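Local coordinates for nitrogenase molybdenum-iron protein beta chain (PDB 4WES) that forms, with the alpha chain, the molybdenum-iron component of nitrogenase, which reduces dinitrogen to ammonium, and shares the ligation of an [8Fe-7S] cluster with that chain, at residues Thr148-Met153 with Pro176-Pro181; Gly156-Leu161 with Glu254-Val259. All blocks are in the same frame, centred on the assembly; numbering follows the deposited sequence. Where two conformers were deposited one is given.

Interaction 1: residues Thr148-Met153 with Pro176-Pro181; sequences TGFANM and PGFVGP
Gly177 meets the Phe150 ring with its peptide carbonyl: Gly177 O comes obliquely to Phe150 CZ at 3.2 Å, and Gly177 C lies 3.5 Å from the same atom. The same oxygen accepts a weak bond from Val179 N, closing an inverse gamma turn centred on Phe178. At that residue the backbone passes over the ring, with Phe178 N 3.9 Å above the Phe150 plane and displaced toward the rim. Phe178 then turns an edge toward the face of Phe150 in an offset edge-to-face pair, the planes at 69° and the centroids 5.9 Å apart, with Phe178 CD1 3.8 Å from Phe150 CD1. With CG anti to the backbone N (chi1 -180°), the Phe150 ring is carried out from helix 146-161 to the turn. Gly180 occupies the N-cap position of helix 181-193; helix 146-161, coming from the first parallel sheet, thus packs on a strand-to-helix connection of the second. His146, Tyr30 and Phe411 also meet the Phe178 ring. The chemistry is that of an aromatic ring against a peptide and a second ring: dispersion and weak electrostatics, the turn presenting both the Gly177 carbonyl and the Phe178 edge to one ring.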
loop_
_atom_site.group_PDB
_atom_site.type_symbol
_atom_site.label_atom_id
_atom_site.label_comp_id
_atom_site.label_asym_id
_atom_site.label_seq_id
_atom_site.Cartn_x
_atom_site.Cartn_y
_atom_site.Cartn_z
ATOM N N THR B 148 -27.595 -12.084 -3.546
ATOM C CA THR B 148 -28.940 -12.446 -3.985
ATOM C C THR B 148 -29.876 -11.268 -3.847
ATOM O O THR B 148 -30.776 -11.066 -4.681
ATOM C CB THR B 148 -29.441 -13.620 -3.138
ATOM O OG1 THR B 148 -28.367 -14.490 -2.781
ATOM C CG2 THR B 148 -30.521 -14.384 -3.863
ATOM N N GLY B 149 -29.716 -10.466 -2.802
ATOM C CA GLY B 149 -30.524 -9.281 -2.612
ATOM C C GLY B 149 -30.344 -8.262 -3.728
ATOM O O GLY B 149 -31.325 -7.682 -4.238
ATOM N N PHE B 150 -29.090 -8.048 -4.113
ATOM C CA PHE B 150 -28.778 -7.220 -5.271
ATOM C C PHE B 150 -29.498 -7.778 -6.506
ATOM O O PHE B 150 -30.161 -7.051 -7.255
ATOM C CB PHE B 150 -27.272 -7.151 -5.451
ATOM C CG PHE B 150 -26.838 -6.309 -6.630
ATOM C CD1 PHE B 150 -26.451 -4.997 -6.458
ATOM C CD2 PHE B 150 -26.776 -6.853 -7.890
ATOM C CE1 PHE B 150 -26.047 -4.230 -7.522
ATOM C CE2 PHE B 150 -26.378 -6.085 -8.978
ATOM C CZ PHE B 150 -25.974 -4.782 -8.781
ATOM N N ALA B 151 -29.336 -9.077 -6.745
ATOM C CA ALA B 151 -29.928 -9.687 -7.927
ATOM C C ALA B 151 -31.420 -9.496 -7.967
ATOM O O ALA B 151 -32.004 -9.239 -9.050
ATOM C CB ALA B 151 -29.599 -11.158 -7.997
ATOM N N ASN B 152 -32.063 -9.672 -6.823
ATOM C CA ASN B 152 -33.505 -9.519 -6.708
ATOM C C ASN B 152 -33.969 -8.074 -6.954
ATOM O O ASN B 152 -34.952 -7.836 -7.672
ATOM C CB ASN B 152 -33.991 -10.025 -5.331
ATOM C CG ASN B 152 -34.038 -11.519 -5.263
ATOM O OD1 ASN B 152 -34.197 -12.195 -6.277
ATOM N ND2 ASN B 152 -33.892 -12.057 -4.076
ATOM N N MET B 153 -33.232 -7.095 -6.458
ATOM C CA MET B 153 -33.603 -5.712 -6.695
ATOM C C MET B 153 -33.501 -5.407 -8.190
ATOM O O MET B 153 -34.332 -4.675 -8.735
ATOM C CB MET B 153 -32.718 -4.754 -5.884
ATOM C CG MET B 153 -33.201 -3.298 -5.916
ATOM S SD MET B 153 -34.654 -2.952 -4.885
ATOM C CE MET B 153 -35.945 -2.990 -6.065
ATOM N N PRO B 176 -23.795 -4.585 -14.105
ATOM C CA PRO B 176 -22.390 -4.733 -13.753
ATOM C C PRO B 176 -22.124 -5.681 -12.582
ATOM O O PRO B 176 -20.976 -5.879 -12.209
ATOM C CB PRO B 176 -21.984 -3.312 -13.408
ATOM C CG PRO B 176 -23.218 -2.745 -12.790
ATOM C CD PRO B 176 -24.339 -3.291 -13.655
ATOM N N GLY B 177 -23.181 -6.182 -11.962
ATOM C CA GLY B 177 -23.068 -6.998 -10.794
ATOM C C GLY B 177 -22.816 -6.202 -9.519
ATOM O O GLY B 177 -22.879 -4.973 -9.492
ATOM N N PHE B 178 -22.555 -6.948 -8.436
ATOM C CA PHE B 178 -22.322 -6.354 -7.124
ATOM C C PHE B 178 -20.863 -5.946 -7.038
ATOM O O PHE B 178 -20.038 -6.591 -6.390
ATOM C CB PHE B 178 -22.770 -7.306 -6.017
ATOM C CG PHE B 178 -22.643 -6.717 -4.650
ATOM C CD1 PHE B 178 -23.443 -5.692 -4.251
ATOM C CD2 PHE B 178 -21.642 -7.155 -3.743
ATOM C CE1 PHE B 178 -23.304 -5.114 -2.962
ATOM C CE2 PHE B 178 -21.530 -6.578 -2.506
ATOM C CZ PHE B 178 -22.365 -5.559 -2.126
ATOM N N VAL B 179 -20.556 -4.856 -7.722
ATOM C CA VAL B 179 -19.242 -4.280 -7.808
ATOM C C VAL B 179 -19.336 -2.855 -7.324
ATOM O O VAL B 179 -20.428 -2.292 -7.263
ATOM C CB VAL B 179 -18.616 -4.368 -9.215
ATOM C CG1 VAL B 179 -18.523 -5.827 -9.661
ATOM C CG2 VAL B 179 -19.412 -3.570 -10.232
ATOM N N GLY B 180 -18.209 -2.238 -7.016
ATOM C CA GLY B 180 -18.215 -0.893 -6.486
ATOM C C GLY B 180 -18.380 0.179 -7.541
ATOM O O GLY B 180 -18.223 -0.072 -8.740
ATOM N N PRO B 181 -18.642 1.405 -7.110
ATOM C CA PRO B 181 -18.785 2.528 -8.051
ATOM C C PRO B 181 -17.554 2.728 -8.912
ATOM O O PRO B 181 -17.694 3.136 -10.069
ATOM C CB PRO B 181 -19.114 3.715 -7.140
ATOM C CG PRO B 181 -18.639 3.314 -5.774
ATOM C CD PRO B 181 -18.826 1.830 -5.710
#

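Interaction 2: residues Gly156-Leu161 with Glu254-Val259; sequences GIVNYL and EKKCKV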
loop_
_atom_site.group_PDB
_atom_site.type_symbol
_atom_site.label_atom_id
_atom_site.label_comp_id
_atom_site.label_asym_id
_atom_site.label_seq_id
_atom_site.Cartn_x
_atom_site.Cartn_y
_atom_site.Cartn_z
ATOM N N GLY B 156 -36.506 -6.597 -9.717
ATOM C CA GLY B 156 -37.626 -5.679 -9.449
ATOM C C GLY B 156 -37.649 -4.466 -10.347
ATOM O O GLY B 156 -38.704 -4.033 -10.810
ATOM N N ILE B 157 -36.482 -3.907 -10.612
ATOM C CA ILE B 157 -36.356 -2.809 -11.565
ATOM C C ILE B 157 -36.896 -3.213 -12.932
ATOM O O ILE B 157 -37.720 -2.506 -13.542
ATOM C CB ILE B 157 -34.878 -2.362 -11.688
ATOM C CG1 ILE B 157 -34.373 -1.724 -10.400
ATOM C CG2 ILE B 157 -34.698 -1.434 -12.878
ATOM C CD1 ILE B 157 -32.866 -1.541 -10.334
ATOM N N VAL B 158 -36.482 -4.387 -13.414
ATOM C CA VAL B 158 -36.975 -4.877 -14.710
ATOM C C VAL B 158 -38.485 -5.086 -14.680
ATOM O O VAL B 158 -39.218 -4.654 -15.583
ATOM C CB VAL B 158 -36.278 -6.184 -15.126
ATOM C CG1 VAL B 158 -36.896 -6.736 -16.404
ATOM C CG2 VAL B 158 -34.780 -5.997 -15.344
ATOM N N ASN B 159 -38.961 -5.760 -13.642
ATOM C CA ASN B 159 -40.382 -6.089 -13.525
ATOM C C ASN B 159 -41.256 -4.848 -13.624
ATOM O O ASN B 159 -42.266 -4.853 -14.326
ATOM C CB ASN B 159 -40.707 -6.717 -12.182
ATOM C CG ASN B 159 -40.312 -8.184 -12.061
ATOM O OD1 ASN B 159 -40.101 -8.895 -13.039
ATOM N ND2 ASN B 159 -40.213 -8.640 -10.810
ATOM N N TYR B 160 -40.879 -3.771 -12.945
ATOM C CA TYR B 160 -41.697 -2.563 -12.922
ATOM C C TYR B 160 -41.436 -1.586 -14.031
ATOM O O TYR B 160 -42.377 -0.920 -14.450
ATOM C CB TYR B 160 -41.481 -1.820 -11.596
ATOM C CG TYR B 160 -42.281 -2.361 -10.421
ATOM C CD1 TYR B 160 -41.827 -3.437 -9.663
ATOM C CD2 TYR B 160 -43.502 -1.806 -10.070
ATOM C CE1 TYR B 160 -42.555 -3.916 -8.588
ATOM C CE2 TYR B 160 -44.235 -2.260 -8.995
ATOM C CZ TYR B 160 -43.756 -3.327 -8.243
ATOM O OH TYR B 160 -44.493 -3.745 -7.167
ATOM N N LEU B 161 -40.182 -1.477 -14.496
ATOM C CA LEU B 161 -39.820 -0.364 -15.366
ATOM C C LEU B 161 -39.550 -0.703 -16.839
ATOM O O LEU B 161 -39.933 0.054 -17.725
ATOM C CB LEU B 161 -38.632 0.387 -14.774
ATOM C CG LEU B 161 -38.859 0.931 -13.383
ATOM C CD1 LEU B 161 -37.618 1.663 -12.923
ATOM C CD2 LEU B 161 -40.096 1.815 -13.255
ATOM N N GLU B 254 -35.097 -10.456 -20.739
ATOM C CA GLU B 254 -35.306 -11.225 -21.951
ATOM C C GLU B 254 -36.774 -11.699 -22.045
ATOM O O GLU B 254 -37.429 -11.588 -23.099
ATOM C CB GLU B 254 -34.348 -12.414 -22.042
ATOM C CG GLU B 254 -34.489 -13.173 -23.368
ATOM C CD GLU B 254 -33.651 -14.427 -23.469
ATOM O OE1 GLU B 254 -33.125 -14.679 -24.577
ATOM O OE2 GLU B 254 -33.522 -15.158 -22.450
ATOM N N LYS B 255 -37.301 -12.207 -20.936
ATOM C CA LYS B 255 -38.654 -12.728 -20.921
ATOM C C LYS B 255 -39.664 -11.601 -21.127
ATOM O O LYS B 255 -40.641 -11.741 -21.906
ATOM C CB LYS B 255 -38.946 -13.440 -19.614
ATOM C CG LYS B 255 -38.222 -14.762 -19.461
ATOM C CD LYS B 255 -38.420 -15.309 -18.060
ATOM C CE LYS B 255 -37.345 -16.301 -17.659
ATOM N NZ LYS B 255 -37.306 -17.465 -18.579
ATOM N N LYS B 256 -39.464 -10.473 -20.457
ATOM C CA LYS B 256 -40.430 -9.377 -20.504
ATOM C C LYS B 256 -40.404 -8.614 -21.827
ATOM O O LYS B 256 -41.458 -8.273 -22.375
ATOM C CB LYS B 256 -40.186 -8.396 -19.370
ATOM C CG LYS B 256 -41.292 -7.371 -19.186
ATOM C CD LYS B 256 -40.908 -6.321 -18.155
ATOM C CE LYS B 256 -42.043 -5.345 -17.908
ATOM N NZ LYS B 256 -41.669 -4.174 -17.099
ATOM N N CYS B 257 -39.192 -8.355 -22.321
ATOM C CA CYS B 257 -38.982 -7.370 -23.399
ATOM C C CYS B 257 -38.299 -7.937 -24.624
ATOM O O CYS B 257 -38.085 -7.192 -25.586
ATOM C CB CYS B 257 -38.200 -6.162 -22.877
ATOM S SG CYS B 257 -38.958 -5.299 -21.475
ATOM N N LYS B 258 -37.949 -9.228 -24.588
ATOM C CA LYS B 258 -37.335 -9.923 -25.708
ATOM C C LYS B 258 -35.939 -9.386 -26.044
ATOM O O LYS B 258 -35.451 -9.521 -27.149
ATOM C CB LYS B 258 -38.248 -9.944 -26.946
ATOM C CG LYS B 258 -39.666 -10.385 -26.678
ATOM C CD LYS B 258 -40.502 -10.211 -27.948
ATOM C CE LYS B 258 -41.994 -10.352 -27.664
ATOM N NZ LYS B 258 -42.818 -10.425 -28.908
ATOM N N VAL B 259 -35.274 -8.805 -25.052
ATOM C CA VAL B 259 -33.887 -8.397 -25.222
ATOM C C VAL B 259 -32.990 -9.590 -24.911
ATOM O O VAL B 259 -32.966 -10.073 -23.768
ATOM C CB VAL B 259 -33.512 -7.219 -24.282
ATOM C CG1 VAL B 259 -32.075 -6.805 -24.515
ATOM C CG2 VAL B 259 -34.460 -6.034 -24.446
HETATM O O HOH W 1 -43.945 -2.736 -16.678
#
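Lys256 reaches from helix 243-257 to the C-terminal part of helix 146-161, where its ammonium group meets the backbone carbonyls of Val158 and Asn159. This lysine-to-main-chain tie joins a helix leaving the first parallel sheet to the helix of the beta-alpha-beta crossover 237-241/243-257/261-264 in the second. The orientation is set early in the side chain: CG is anti to the backbone N (chi1 -169°), and the chain beyond it is extended, so the methylenes run as a nearly straight rod from one helix to the other. On the way Lys256 CD passes 3.5 Å from Val158 O, while the side chain of Val158 lies against Thr252 and Leu253 of the same partner helix.

The two carbonyls are used quite differently. Lys256 NZ is 2.9 Å from Val158 O and approaches it in the carbonyl plane, at a C=O...N angle of 159°. Asn159 O is equally near to NZ, but the donor stands well above its carbonyl plane and the angle falls to 112°, so this bond avoids the lone pairs. Ser162 O, just past the segment, is a main partner of NZ. With a water, four acceptors gather round three N-H, and at least one hydrogen must be shared. The helix dipole would probably favour a positive charge here. Cys257 O in turn takes a bond from Asn164 ND2. Asn159 and Tyr160 have their CB atoms turned away from the partner segment, and the Tyr160 hydroxyl is bonded instead to His136 ND1. The remaining link to Tyr160 is indirect: the water accepts from Lys256 NZ at 2.7 Å and donates to Tyr160 O at 3.3 Å.

Followed from the N terminus, helix 146-161 supplies the first half of both contacts, with 148-153 ahead of 156-161. The chain then passes through strand 172-175, and interaction 1 closes a loop of 22 intervening residues at the turn before helix 181-193. Interaction 2 closes a far longer loop, with 92 residues in between, when 254-259 returns at the end of helix 243-257. The two loops cross, because the segments alternate along the chain. The centres of interactions 1 and 2 lie about 16 Å apart. Both partners belong to the second parallel sheet (198-200, 172-175, 237-241, 261-264) and its connections, so the helix that follows the first sheet is held twice against the second.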